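Local coordinates for protein 1,4-dihydroxy-6-naphtoate synthase (Archaeoglobus fulgidus, PDB 1ZBM) that probably catalyses a step of menaquinone biosynthesis, the conversion of cyclic dehypoxanthinylfutalosinate into 1,4-dihydroxy-6-naphthoate and dihydroxyacetone, at residues F200-A203 and M204-I208; K235-A238 and M239-N243. One frame throughout, in Å; residues are numbered along the deposited sequence.

Contact 1. Residues F200-A203 and M204-I208; sequences FLRA and MRESI
A row of i to i+4 pairs on helix 194-213 brings F200 to M204, L201 to R205 and R202 to E206. Each pair is four residues apart, so the side chains follow one another along the helix surface. The backbone beneath is regular: M204 N bonds to F200 O at 2.8 Å, and R205 N to L201 O at 3.0 Å. The next two residues repeat the pattern, E206 to R202 and S207 to A203.

F200 and M204, a selenomethionine, form a Met-aromatic contact on the buried side. In both residues CG is anti to the backbone N (chi1 -178° and -169°), and the two side chains run side by side. M204 SE comes to 3.9 Å from F200 CZ, at an oblique angle to the ring. M204 also packs on M25 of helix 20-30, and F200 on L79 of strand 76-86.

L201 lies under the guanidinium of R205. Its CD2 sits over one face of that group, toward the rim, 3.5 Å from R205 NH1. Its other methyl, CD1, is 3.8 Å from R205 NE. R205 NE donates to Y247 O, which helps fix how the flat group is turned. Replacing R205 by alanine would remove the flat group from L201, and would probably uncover part of that side chain and leave Y247 O without this donor.

R202 and E206 make a long salt bridge on the exposed side, with NH1 3.5 Å from OE1. The carboxylate oxygen lies at the guanidinium edge, but the two planes are 54° apart. The stronger acidic partner of R202 is E199, bridged by NH2.

On the buried side, S207 OG bonds to M25 O and M29 N of helix 20-30. The whole is an amphipathic helix with i to i+4 pairs, packed on a helix and a strand of a mixed alpha-beta domain.

Contact 2. Residues K235-A238 and M239-N243; sequences KRFA and MMYVN
M239, A238 and F237 carry this contact, in the last turns of helix 231-241. M239 N makes a nearly straight bond to K235 O, 2.8 Å long. The selenomethionine side chain then bends back over that carbonyl. M239 SE is 3.9 Å from K235 O.

The turn after it is weakly bonded. M240 N divides between R236 O and F237 O, both weak. A238 O receives Y241 N at 3.2 Å, from well above the carbonyl plane. V242 also crowds this oxygen, with its CB 3.1 Å from A238 O.

F237 and Y241 form an offset edge-to-face pair. The edge of Y241 meets the face of F237, with F237 CE1 3.9 Å from Y241 CE2 and the planes at 71°. The two side chains leave the helix by different first torsions: F237 CG is anti to the backbone N (chi1 -178°), Y241 CG anti to the carbonyl carbon (chi1 -67°). Y241 OH bonds to Q155. F237 lies about 5 Å, side chain to side chain, from H152, the predicted proton acceptor.

A238 and V242 rest on F24 of helix 20-30, while F237 and M240 reach I156 in a loop.

Overall arrangement
Contact 1 comes first along the chain, on helix 194-213. Helix 215-222 follows, and then contact 2 ends helix 231-241. Their centres are about 17 Å apart, but they touch where I208 CG2 meets V242 CG1 at 4.0 Å. Helix 20-30 joins them: M25 packs against both. Contact 1 also borders strand 76-86, at the edge of one five-strand sheet. Contact 2 lies closer to the centre of the chain and meets the loop holding Q155 and I156, which follows strand 147-150 of the other sheet. Contact 1 thus lies in the packing of helix 194-213 on the sheet that holds strand 76-86, while contact 2 lies nearer the predicted active site.

Contact 1. Residues F200-A203 and M204-I208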
ATOM      1  N   PHE A 200      -1.290  11.486 -17.260  1.00 16.98           N
ATOM      2  CA  PHE A 200      -0.624  10.637 -16.287  1.00 15.31           C
ATOM      3  C   PHE A 200      -1.386   9.343 -16.062  1.00 14.60           C
ATOM      4  O   PHE A 200      -0.788   8.286 -15.837  1.00 17.37           O
ATOM      5  CB  PHE A 200      -0.457  11.349 -14.954  1.00 15.11           C
ATOM      6  CG  PHE A 200       0.262  10.525 -13.950  1.00 15.12           C
ATOM      7  CD1 PHE A 200       1.642  10.409 -13.995  1.00 14.97           C
ATOM      8  CD2 PHE A 200      -0.444   9.779 -13.021  1.00 14.01           C
ATOM      9  CE1 PHE A 200       2.306   9.559 -13.122  1.00 16.99           C
ATOM     10  CE2 PHE A 200       0.213   8.927 -12.149  1.00 15.50           C
ATOM     11  CZ  PHE A 200       1.588   8.813 -12.201  1.00 15.83           C
ATOM     12  N   LEU A 201      -2.710   9.431 -16.095  1.00 14.72           N
ATOM     13  CA  LEU A 201      -3.536   8.243 -15.918  1.00 13.77           C
ATOM     14  C   LEU A 201      -3.216   7.261 -17.033  1.00 15.38           C
ATOM     15  O   LEU A 201      -3.090   6.057 -16.793  1.00 16.37           O
ATOM     16  CB  LEU A 201      -5.014   8.601 -15.972  1.00 12.81           C
ATOM     17  CG  LEU A 201      -5.882   7.356 -16.072  1.00 10.50           C
ATOM     18  CD1 LEU A 201      -5.683   6.499 -14.838  1.00 10.73           C
ATOM     19  CD2 LEU A 201      -7.342   7.764 -16.228  1.00 14.27           C
ATOM     20  N   ARG A 202      -3.081   7.788 -18.251  1.00 16.14           N
ATOM     21  CA  ARG A 202      -2.766   6.972 -19.425  1.00 16.23           C
ATOM     22  C   ARG A 202      -1.402   6.309 -19.280  1.00 16.76           C
ATOM     23  O   ARG A 202      -1.256   5.117 -19.540  1.00 18.50           O
ATOM     24  CB  ARG A 202      -2.776   7.830 -20.701  1.00 16.69           C
ATOM     25  CG  ARG A 202      -2.537   7.030 -21.996  1.00 19.74           C
ATOM     26  CD  ARG A 202      -2.433   7.938 -23.227  1.00 20.61           C
ATOM     27  NE  ARG A 202      -1.175   8.696 -23.211  1.00 22.45           N
ATOM     28  CZ  ARG A 202       0.020   8.163 -23.458  1.00 22.08           C
ATOM     29  NH1 ARG A 202       0.128   6.874 -23.753  1.00 22.50           N
ATOM     30  NH2 ARG A 202       1.107   8.911 -23.383  1.00 21.00           N
ATOM     31  N   ALA A 203      -0.408   7.081 -18.855  1.00 16.08           N
ATOM     32  CA  ALA A 203       0.936   6.556 -18.692  1.00 15.68           C
ATOM     33  C   ALA A 203       0.984   5.546 -17.563  1.00 16.76           C
ATOM     34  O   ALA A 203       1.712   4.554 -17.634  1.00 17.04           O
ATOM     35  CB  ALA A 203       1.911   7.685 -18.417  1.00 15.14           C
HETATM   36  N   MSE A 204       0.207   5.800 -16.515  1.00 18.53           N
HETATM   37  CA  MSE A 204       0.182   4.912 -15.357  1.00 19.59           C
HETATM   38  C   MSE A 204      -0.387   3.555 -15.747  1.00 19.05           C
HETATM   39  O   MSE A 204       0.182   2.515 -15.409  1.00 18.95           O
HETATM   40  CB  MSE A 204      -0.656   5.537 -14.233  1.00 21.65           C
HETATM   41  CG  MSE A 204      -0.528   4.835 -12.890  1.00 22.03           C
HETATM   42 SE   MSE A 204       1.247   4.920 -12.078  1.00 35.67          SE
HETATM   43  CE  MSE A 204       1.779   3.047 -12.230  1.00 26.76           C
ATOM     44  N   ARG A 205      -1.507   3.567 -16.463  1.00 19.22           N
ATOM     45  CA  ARG A 205      -2.146   2.324 -16.904  1.00 20.60           C
ATOM     46  C   ARG A 205      -1.237   1.520 -17.816  1.00 20.00           C
ATOM     47  O   ARG A 205      -1.142   0.295 -17.703  1.00 18.76           O
ATOM     48  CB  ARG A 205      -3.449   2.627 -17.635  1.00 22.04           C
ATOM     49  CG  ARG A 205      -4.574   2.975 -16.702  1.00 20.89           C
ATOM     50  CD  ARG A 205      -5.846   3.282 -17.453  1.00 21.07           C
ATOM     51  NE  ARG A 205      -6.978   3.313 -16.528  1.00 22.94           N
ATOM     52  CZ  ARG A 205      -8.079   4.023 -16.717  1.00 22.32           C
ATOM     53  NH1 ARG A 205      -8.209   4.774 -17.802  1.00 24.22           N
ATOM     54  NH2 ARG A 205      -9.042   3.980 -15.816  1.00 25.02           N
ATOM     55  N   GLU A 206      -0.558   2.215 -18.718  1.00 20.23           N
ATOM     56  CA  GLU A 206       0.329   1.536 -19.629  1.00 20.21           C
ATOM     57  C   GLU A 206       1.457   0.856 -18.879  1.00 19.91           C
ATOM     58  O   GLU A 206       1.851  -0.262 -19.217  1.00 21.24           O
ATOM     59  CB  GLU A 206       0.915   2.514 -20.636  1.00 23.18           C
ATOM     60  CG  GLU A 206       1.661   1.817 -21.754  1.00 26.05           C
ATOM     61  CD  GLU A 206       2.200   2.781 -22.773  1.00 27.10           C
ATOM     62  OE1 GLU A 206       1.419   3.643 -23.246  1.00 29.36           O
ATOM     63  OE2 GLU A 206       3.401   2.668 -23.110  1.00 27.36           O
ATOM     64  N   SER A 207       1.982   1.517 -17.852  1.00 18.44           N
ATOM     65  CA  SER A 207       3.089   0.935 -17.099  1.00 16.44           C
ATOM     66  C   SER A 207       2.684  -0.356 -16.373  1.00 15.14           C
ATOM     67  O   SER A 207       3.462  -1.314 -16.294  1.00 10.86           O
ATOM     68  CB  SER A 207       3.642   1.959 -16.101  1.00 16.93           C
ATOM     69  OG  SER A 207       4.919   1.551 -15.626  1.00 16.63           O
ATOM     70  N   ILE A 208       1.459  -0.363 -15.849  1.00 15.62           N
ATOM     71  CA  ILE A 208       0.891  -1.510 -15.131  1.00 16.62           C
ATOM     72  C   ILE A 208       0.651  -2.682 -16.093  1.00 17.20           C
ATOM     73  O   ILE A 208       1.050  -3.824 -15.828  1.00 17.85           O
ATOM     74  CB  ILE A 208      -0.456  -1.116 -14.473  1.00 16.51           C
ATOM     75  CG1 ILE A 208      -0.234   0.014 -13.466  1.00 17.02           C
ATOM     76  CG2 ILE A 208      -1.094  -2.331 -13.805  1.00 18.03           C
ATOM     77  CD1 ILE A 208      -1.510   0.724 -13.046  1.00 15.16           C
TER

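Contact 2. Residues K235-A238 and M239-N243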
ATOM      1  N   LYS A 235       7.475 -12.295  -7.610  1.00 20.87           N
ATOM      2  CA  LYS A 235       6.486 -12.182  -8.675  1.00 22.58           C
ATOM      3  C   LYS A 235       5.103 -12.374  -8.067  1.00 22.43           C
ATOM      4  O   LYS A 235       4.165 -11.626  -8.355  1.00 21.97           O
ATOM      5  CB  LYS A 235       6.720 -13.249  -9.750  1.00 23.48           C
ATOM      6  CG  LYS A 235       6.923 -12.706 -11.158  1.00 25.78           C
ATOM      7  CD  LYS A 235       7.100 -13.834 -12.162  1.00 25.67           C
ATOM      8  CE  LYS A 235       8.299 -14.702 -11.814  1.00 28.64           C
ATOM      9  NZ  LYS A 235       8.432 -15.887 -12.714  1.00 32.27           N
ATOM     10  N   ARG A 236       4.987 -13.387  -7.215  1.00 22.01           N
ATOM     11  CA  ARG A 236       3.728 -13.703  -6.547  1.00 22.07           C
ATOM     12  C   ARG A 236       3.235 -12.505  -5.733  1.00 21.27           C
ATOM     13  O   ARG A 236       2.056 -12.163  -5.785  1.00 21.13           O
ATOM     14  CB  ARG A 236       3.924 -14.926  -5.642  1.00 23.05           C
ATOM     15  CG  ARG A 236       2.716 -15.329  -4.804  1.00 27.12           C
ATOM     16  CD  ARG A 236       3.102 -16.475  -3.859  1.00 30.17           C
ATOM     17  NE  ARG A 236       2.341 -16.457  -2.608  1.00 33.75           N
ATOM     18  CZ  ARG A 236       2.743 -17.042  -1.482  1.00 34.75           C
ATOM     19  NH1 ARG A 236       1.991 -16.974  -0.391  1.00 35.69           N
ATOM     20  NH2 ARG A 236       3.902 -17.690  -1.446  1.00 35.10           N
ATOM     21  N   PHE A 237       4.141 -11.867  -4.992  1.00 20.35           N
ATOM     22  CA  PHE A 237       3.788 -10.709  -4.171  1.00 20.70           C
ATOM     23  C   PHE A 237       3.338  -9.534  -5.029  1.00 20.18           C
ATOM     24  O   PHE A 237       2.305  -8.909  -4.767  1.00 21.07           O
ATOM     25  CB  PHE A 237       4.982 -10.262  -3.315  1.00 19.36           C
ATOM     26  CG  PHE A 237       4.671  -9.103  -2.401  1.00 17.52           C
ATOM     27  CD1 PHE A 237       3.823  -9.274  -1.309  1.00 15.52           C
ATOM     28  CD2 PHE A 237       5.223  -7.846  -2.636  1.00 17.90           C
ATOM     29  CE1 PHE A 237       3.526  -8.213  -0.466  1.00 16.09           C
ATOM     30  CE2 PHE A 237       4.933  -6.777  -1.801  1.00 18.66           C
ATOM     31  CZ  PHE A 237       4.081  -6.962  -0.708  1.00 18.51           C
ATOM     32  N   ALA A 238       4.127  -9.228  -6.047  1.00 18.84           N
ATOM     33  CA  ALA A 238       3.804  -8.125  -6.935  1.00 19.90           C
ATOM     34  C   ALA A 238       2.475  -8.376  -7.639  1.00 20.94           C
ATOM     35  O   ALA A 238       1.649  -7.475  -7.736  1.00 22.00           O
ATOM     36  CB  ALA A 238       4.916  -7.937  -7.962  1.00 19.79           C
HETATM   37  N   MSE A 239       2.271  -9.597  -8.127  1.00 21.36           N
HETATM   38  CA  MSE A 239       1.039  -9.933  -8.827  1.00 23.13           C
HETATM   39  C   MSE A 239      -0.183  -9.882  -7.902  1.00 21.29           C
HETATM   40  O   MSE A 239      -1.319  -9.756  -8.370  1.00 21.05           O
HETATM   41  CB  MSE A 239       1.162 -11.316  -9.472  1.00 28.27           C
HETATM   42  CG  MSE A 239       1.010 -11.310 -10.991  1.00 36.03           C
HETATM   43 SE   MSE A 239       2.639 -11.720 -11.992  1.00 47.28          SE
HETATM   44  CE  MSE A 239       2.823 -13.592 -11.504  1.00 42.71           C
HETATM   45  N   MSE A 240       0.061  -9.974  -6.597  1.00 18.00           N
HETATM   46  CA  MSE A 240      -0.999  -9.917  -5.587  1.00 17.15           C
HETATM   47  C   MSE A 240      -1.564  -8.503  -5.448  1.00 15.75           C
HETATM   48  O   MSE A 240      -2.748  -8.327  -5.166  1.00 13.86           O
HETATM   49  CB  MSE A 240      -0.466 -10.358  -4.217  1.00 19.20           C
HETATM   50  CG  MSE A 240      -0.441 -11.871  -3.992  1.00 26.53           C
HETATM   51 SE   MSE A 240       0.556 -12.410  -2.412  1.00 34.92          SE
HETATM   52  CE  MSE A 240      -0.669 -11.899  -1.005  1.00 30.33           C
ATOM     53  N   TYR A 241      -0.710  -7.500  -5.642  1.00 13.87           N
ATOM     54  CA  TYR A 241      -1.129  -6.115  -5.506  1.00 14.14           C
ATOM     55  C   TYR A 241      -0.986  -5.264  -6.763  1.00 13.64           C
ATOM     56  O   TYR A 241      -1.080  -4.038  -6.706  1.00 14.06           O
ATOM     57  CB  TYR A 241      -0.378  -5.474  -4.339  1.00 13.50           C
ATOM     58  CG  TYR A 241      -0.773  -6.055  -2.999  1.00 15.81           C
ATOM     59  CD1 TYR A 241      -2.055  -5.855  -2.482  1.00 16.13           C
ATOM     60  CD2 TYR A 241       0.121  -6.829  -2.259  1.00 15.81           C
ATOM     61  CE1 TYR A 241      -2.437  -6.417  -1.264  1.00 17.27           C
ATOM     62  CE2 TYR A 241      -0.253  -7.394  -1.042  1.00 16.73           C
ATOM     63  CZ  TYR A 241      -1.530  -7.185  -0.552  1.00 17.82           C
ATOM     64  OH  TYR A 241      -1.902  -7.754   0.639  1.00 18.68           O
ATOM     65  N   VAL A 242      -0.744  -5.915  -7.894  1.00 14.16           N
ATOM     66  CA  VAL A 242      -0.618  -5.223  -9.178  1.00 15.83           C
ATOM     67  C   VAL A 242      -1.378  -6.068 -10.201  1.00 15.98           C
ATOM     68  O   VAL A 242      -0.788  -6.903 -10.884  1.00 17.84           O
ATOM     69  CB  VAL A 242       0.868  -5.099  -9.633  1.00 14.21           C
ATOM     70  CG1 VAL A 242       0.940  -4.353 -10.960  1.00 13.25           C
ATOM     71  CG2 VAL A 242       1.696  -4.388  -8.580  1.00 12.77           C
ATOM     72  N   ASN A 243      -2.689  -5.851 -10.288  1.00 17.05           N
ATOM     73  CA  ASN A 243      -3.550  -6.592 -11.212  1.00 18.22           C
ATOM     74  C   ASN A 243      -4.704  -5.730 -11.713  1.00 17.84           C
ATOM     75  O   ASN A 243      -4.575  -4.512 -11.797  1.00 18.70           O
ATOM     76  CB  ASN A 243      -4.110  -7.832 -10.523  1.00 18.45           C
ATOM     77  CG  ASN A 243      -4.550  -7.546  -9.101  1.00 21.70           C
ATOM     78  OD1 ASN A 243      -4.978  -6.428  -8.780  1.00 18.70           O
ATOM     79  ND2 ASN A 243      -4.458  -8.553  -8.240  1.00 24.61           N
TER